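Local structure of DnaJ homolog subfamily C member 3 (Mus musculus, 3IEG) at residues L19-L23 with L48-K52; Y40-A44 with D59-V63. The protein acts as an endoplasmic reticulum co-chaperone in the unfolded protein response, binding misfolded proteins through the TPR domain modelled here and stimulating the ATPase of HSC70. Residues are numbered along the deposited sequence.

How the contacts relate
Both contacts lie in the N-terminal TPR array, the part of the protein whose first two repeats form the hydrophobic groove for misfolded proteins. They share helix 37-50, the first helix of TPR 2. Contact 1 joins its C-terminal end to the start of helix 19-32 in TPR 1, so it spans two repeats; contact 2 pairs its middle, 40-44, with helix 53-66, its partner within TPR 2. The segments alternate along the chain: 19-23, 40-44, 48-52, 59-63. With centres about 13 Å apart, the contacts also touch directly, Leu23 CD1 lying 3.6 Å from Arg43 CG and Leu48 CD2 4.3 Å from Leu60 CD1. Helix 37-50 thus ties one repeat to the next.

Contact 1. Residues L19-L23 with L48-K52; sequences LADAL and LAMGK
Residues 19-23 form the first turn of helix 19-32, second in TPR 1, with Leu23 N hydrogen-bonded to Leu19 O at 2.8 Å, while 48-52 carry the last turn of helix 37-50, first in TPR 2, and the turn after it: a junction between consecutive TPR repeats. The CA atoms come nearest at Leu19 and Met50, 7.1 Å apart. A Schellman motif ends helix 37-50: Gly51, its C' residue, has phi/psi 79/30, Gly51 N makes a weak 2.8 Å hydrogen bond to Leu48 O, and Lys52 N turns back to Phe47 O. Lys52 occupies the N-cap position of helix 53-66. Contact between the segments is apolar and modest, 212 Å² in all. Met50, modelled as selenomethionine, does most of the work: with chi1 m and chi2 and chi3 both t, it reaches across although its CA-CB bond points sideways. The CA-CB bond of Leu19 (m, t) points toward the other segment, and Leu19 CD2 lies 4.3 Å from Ala49 CB. Leu23 (t, p) continues onto Val46 and Phe47. Met50 CE sits 3.7 Å from Leu19 CB, 4.1 Å from both Ala20 CB and Leu23 CD2, and 3.5 Å from Ala20 N.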
loop_
_atom_site.group_PDB
_atom_site.type_symbol
_atom_site.label_atom_id
_atom_site.label_comp_id
_atom_site.label_asym_id
_atom_site.label_seq_id
_atom_site.Cartn_x
_atom_site.Cartn_y
_atom_site.Cartn_z
ATOM N N LEU A 19 15.148 -12.722 27.427
ATOM C CA LEU A 19 14.182 -13.481 26.643
ATOM C C LEU A 19 14.838 -14.474 25.703
ATOM O O LEU A 19 14.425 -15.634 25.639
ATOM C CB LEU A 19 13.259 -12.542 25.868
ATOM C CG LEU A 19 12.565 -11.429 26.656
ATOM C CD1 LEU A 19 11.642 -10.627 25.722
ATOM C CD2 LEU A 19 11.772 -11.961 27.863
ATOM N N ALA A 20 15.850 -14.015 24.973
ATOM C CA ALA A 20 16.534 -14.858 24.002
ATOM C C ALA A 20 17.212 -16.017 24.712
ATOM O O ALA A 20 17.102 -17.164 24.284
ATOM C CB ALA A 20 17.522 -14.059 23.202
ATOM N N ASP A 21 17.875 -15.726 25.824
ATOM C CA ASP A 21 18.495 -16.780 26.603
ATOM C C ASP A 21 17.475 -17.761 27.173
ATOM O O ASP A 21 17.719 -18.961 27.176
ATOM C CB ASP A 21 19.362 -16.184 27.708
ATOM C CG ASP A 21 20.496 -15.346 27.160
ATOM O OD1 ASP A 21 20.865 -15.511 25.968
ATOM O OD2 ASP A 21 21.018 -14.509 27.925
ATOM N N ALA A 22 16.337 -17.251 27.645
ATOM C CA ALA A 22 15.229 -18.111 28.083
ATOM C C ALA A 22 14.769 -18.992 26.935
ATOM O O ALA A 22 14.650 -20.208 27.095
ATOM C CB ALA A 22 14.080 -17.296 28.628
ATOM N N LEU A 23 14.564 -18.381 25.767
ATOM C CA LEU A 23 14.169 -19.123 24.579
ATOM C C LEU A 23 15.106 -20.286 24.299
ATOM O O LEU A 23 14.651 -21.390 23.997
ATOM C CB LEU A 23 14.099 -18.215 23.351
ATOM C CG LEU A 23 13.598 -18.832 22.040
ATOM C CD1 LEU A 23 12.184 -19.346 22.229
ATOM C CD2 LEU A 23 13.637 -17.833 20.901
ATOM N N LEU A 48 5.627 -15.180 23.297
ATOM C CA LEU A 48 4.570 -14.223 23.605
ATOM C C LEU A 48 5.151 -12.929 24.173
ATOM O O LEU A 48 4.748 -11.837 23.767
ATOM C CB LEU A 48 3.525 -14.835 24.541
ATOM C CG LEU A 48 2.148 -15.212 23.965
ATOM C CD1 LEU A 48 2.065 -15.156 22.425
ATOM C CD2 LEU A 48 1.649 -16.561 24.486
ATOM N N ALA A 49 6.114 -13.064 25.089
ATOM C CA ALA A 49 6.776 -11.913 25.705
ATOM C C ALA A 49 7.563 -11.070 24.690
ATOM O O ALA A 49 7.570 -9.851 24.771
ATOM C CB ALA A 49 7.659 -12.359 26.845
HETATM N N MSE A 50 8.215 -11.729 23.740
HETATM C CA MSE A 50 8.818 -11.056 22.596
HETATM C C MSE A 50 7.752 -10.453 21.678
HETATM O O MSE A 50 8.029 -9.556 20.876
HETATM C CB MSE A 50 9.646 -12.050 21.787
HETATM C CG MSE A 50 10.831 -12.654 22.525
HETATM SE SE MSE A 50 11.807 -13.976 21.430
HETATM C CE MSE A 50 13.470 -14.061 22.452
ATOM N N GLY A 51 6.532 -10.972 21.777
ATOM C CA GLY A 51 5.453 -10.560 20.898
ATOM C C GLY A 51 5.504 -11.198 19.526
ATOM O O GLY A 51 5.053 -10.593 18.560
ATOM N N LYS A 52 6.043 -12.412 19.424
ATOM C CA LYS A 52 6.112 -13.111 18.131
ATOM C C LYS A 52 5.048 -14.206 18.057
ATOM O O LYS A 52 5.344 -15.388 18.264
ATOM C CB LYS A 52 7.508 -13.705 17.882
ATOM C CG LYS A 52 8.675 -12.719 17.944
ATOM C CD LYS A 52 9.952 -13.355 17.437
ATOM C CE LYS A 52 11.162 -12.721 18.073
ATOM N NZ LYS A 52 12.444 -13.330 17.591
#

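Contact 2. Residues Y40-A44 with D59-V63; sequences YYRRA and DLTKV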
loop_
_atom_site.group_PDB
_atom_site.type_symbol
_atom_site.label_atom_id
_atom_site.label_comp_id
_atom_site.label_asym_id
_atom_site.label_seq_id
_atom_site.Cartn_x
_atom_site.Cartn_y
_atom_site.Cartn_z
ATOM N N TYR A 40 6.921 -26.963 25.740
ATOM C CA TYR A 40 6.314 -26.207 24.652
ATOM C C TYR A 40 5.575 -24.986 25.174
ATOM O O TYR A 40 5.546 -23.944 24.512
ATOM C CB TYR A 40 5.354 -27.072 23.833
ATOM C CG TYR A 40 6.019 -28.117 22.975
ATOM C CD1 TYR A 40 6.615 -27.777 21.755
ATOM C CD2 TYR A 40 6.038 -29.452 23.369
ATOM C CE1 TYR A 40 7.229 -28.751 20.960
ATOM C CE2 TYR A 40 6.645 -30.422 22.593
ATOM C CZ TYR A 40 7.236 -30.073 21.390
ATOM O OH TYR A 40 7.833 -31.051 20.624
ATOM N N TYR A 41 4.971 -25.107 26.350
ATOM C CA TYR A 41 4.276 -23.965 26.928
ATOM C C TYR A 41 5.277 -22.869 27.309
ATOM O O TYR A 41 5.095 -21.714 26.949
ATOM C CB TYR A 41 3.398 -24.370 28.119
ATOM C CG TYR A 41 2.673 -23.209 28.757
ATOM C CD1 TYR A 41 1.659 -22.526 28.069
ATOM C CD2 TYR A 41 3.004 -22.780 30.048
ATOM C CE1 TYR A 41 0.997 -21.447 28.646
ATOM C CE2 TYR A 41 2.344 -21.708 30.639
ATOM C CZ TYR A 41 1.340 -21.046 29.937
ATOM O OH TYR A 41 0.685 -19.976 30.523
ATOM N N ARG A 42 6.344 -23.243 28.010
ATOM C CA ARG A 42 7.359 -22.282 28.412
ATOM C C ARG A 42 7.930 -21.539 27.212
ATOM O O ARG A 42 8.047 -20.295 27.229
ATOM C CB ARG A 42 8.470 -22.958 29.204
ATOM C CG ARG A 42 8.010 -23.610 30.502
ATOM C CD ARG A 42 7.359 -22.618 31.451
ATOM N NE ARG A 42 7.050 -23.255 32.726
ATOM C CZ ARG A 42 6.103 -22.842 33.560
ATOM N NH1 ARG A 42 5.341 -21.794 33.259
ATOM N NH2 ARG A 42 5.909 -23.490 34.693
ATOM N N ARG A 43 8.258 -22.291 26.164
ATOM C CA ARG A 43 8.725 -21.677 24.938
ATOM C C ARG A 43 7.689 -20.721 24.369
ATOM O O ARG A 43 8.041 -19.671 23.866
ATOM C CB ARG A 43 9.109 -22.716 23.896
ATOM C CG ARG A 43 9.923 -22.110 22.756
ATOM C CD ARG A 43 10.547 -23.155 21.854
ATOM N NE ARG A 43 9.536 -23.864 21.084
ATOM C CZ ARG A 43 9.743 -25.013 20.459
ATOM N NH1 ARG A 43 10.933 -25.591 20.508
ATOM N NH2 ARG A 43 8.752 -25.581 19.783
ATOM N N ALA A 44 6.415 -21.071 24.460
ATOM C CA ALA A 44 5.392 -20.194 23.905
ATOM C C ALA A 44 5.223 -18.894 24.692
ATOM O O ALA A 44 4.955 -17.843 24.097
ATOM C CB ALA A 44 4.060 -20.916 23.766
ATOM N N ASP A 59 3.349 -23.719 19.106
ATOM C CA ASP A 59 3.629 -24.289 20.432
ATOM C C ASP A 59 2.382 -24.324 21.312
ATOM O O ASP A 59 2.165 -25.283 22.049
ATOM C CB ASP A 59 4.775 -23.555 21.150
ATOM C CG ASP A 59 6.121 -23.755 20.476
ATOM O OD1 ASP A 59 6.251 -24.675 19.648
ATOM O OD2 ASP A 59 7.059 -22.988 20.773
ATOM N N LEU A 60 1.563 -23.287 21.228
ATOM C CA LEU A 60 0.313 -23.270 21.961
ATOM C C LEU A 60 -0.570 -24.429 21.544
ATOM O O LEU A 60 -1.045 -25.178 22.399
ATOM C CB LEU A 60 -0.415 -21.949 21.787
ATOM C CG LEU A 60 0.199 -20.802 22.597
ATOM C CD1 LEU A 60 -0.436 -19.493 22.204
ATOM C CD2 LEU A 60 0.050 -21.040 24.101
ATOM N N THR A 61 -0.760 -24.613 20.238
ATOM C CA THR A 61 -1.596 -25.721 19.783
ATOM C C THR A 61 -0.948 -27.085 20.042
ATOM O O THR A 61 -1.648 -28.081 20.217
ATOM C CB THR A 61 -2.092 -25.602 18.301
ATOM O OG1 THR A 61 -1.369 -26.504 17.461
ATOM C CG2 THR A 61 -1.997 -24.203 17.766
ATOM N N LYS A 62 0.374 -27.138 20.090
ATOM C CA LYS A 62 1.021 -28.370 20.488
ATOM C C LYS A 62 0.635 -28.723 21.929
ATOM O O LYS A 62 0.245 -29.857 22.220
ATOM C CB LYS A 62 2.535 -28.258 20.352
ATOM C CG LYS A 62 3.298 -29.516 20.768
ATOM C CD LYS A 62 3.109 -30.665 19.797
ATOM C CE LYS A 62 3.887 -31.883 20.258
ATOM N NZ LYS A 62 3.756 -33.006 19.284
ATOM N N VAL A 63 0.719 -27.746 22.826
ATOM C CA VAL A 63 0.405 -27.991 24.225
ATOM C C VAL A 63 -1.004 -28.523 24.354
ATOM O O VAL A 63 -1.250 -29.487 25.064
ATOM C CB VAL A 63 0.555 -26.722 25.076
ATOM C CG1 VAL A 63 0.041 -26.962 26.502
ATOM C CG2 VAL A 63 2.004 -26.288 25.094
#
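A two-pronged salt bridge holds the paired helices of TPR 2 together: Arg43 NE donates to Asp59 OD2 at 2.6 Å and Arg43 NH2 to Asp59 OD1 at 2.7 Å, both nearly linear, so the carboxylate meets the guanidinium edge-on. Helices 37-50 and 53-66 form the antiparallel hairpin that defines a TPR repeat; over these segments their axes approach to 8.4 Å with 153° between their directions. The spacing is tight: the CA atoms of Tyr40 and Asp59 are 5.4 Å apart, and Ala44 CB comes within 3.8 Å of Asp59 CB and 4.0 Å of Leu60 CD2. Beside the salt bridge, Asp59 OD1 lies near the Tyr40 ring edge, and Lys62 makes a CH-pi contact over one face, Lys62 CG 3.6 Å from the Tyr40 ring centroid and almost on its normal. The Tyr40 hydroxyl is hydrogen-bonded to Pro34 O. Further out, Tyr41 meets the Phe70 ring at the end of TPR 2 and, with Val63, packs against Ala73 of helix 71-84 in TPR 3. Val63 CG2 packs where the two tyrosines leave the backbone, 3.7 Å from Tyr40 CB, 3.8 Å from Tyr41 CB and 3.4 Å from Tyr41 N.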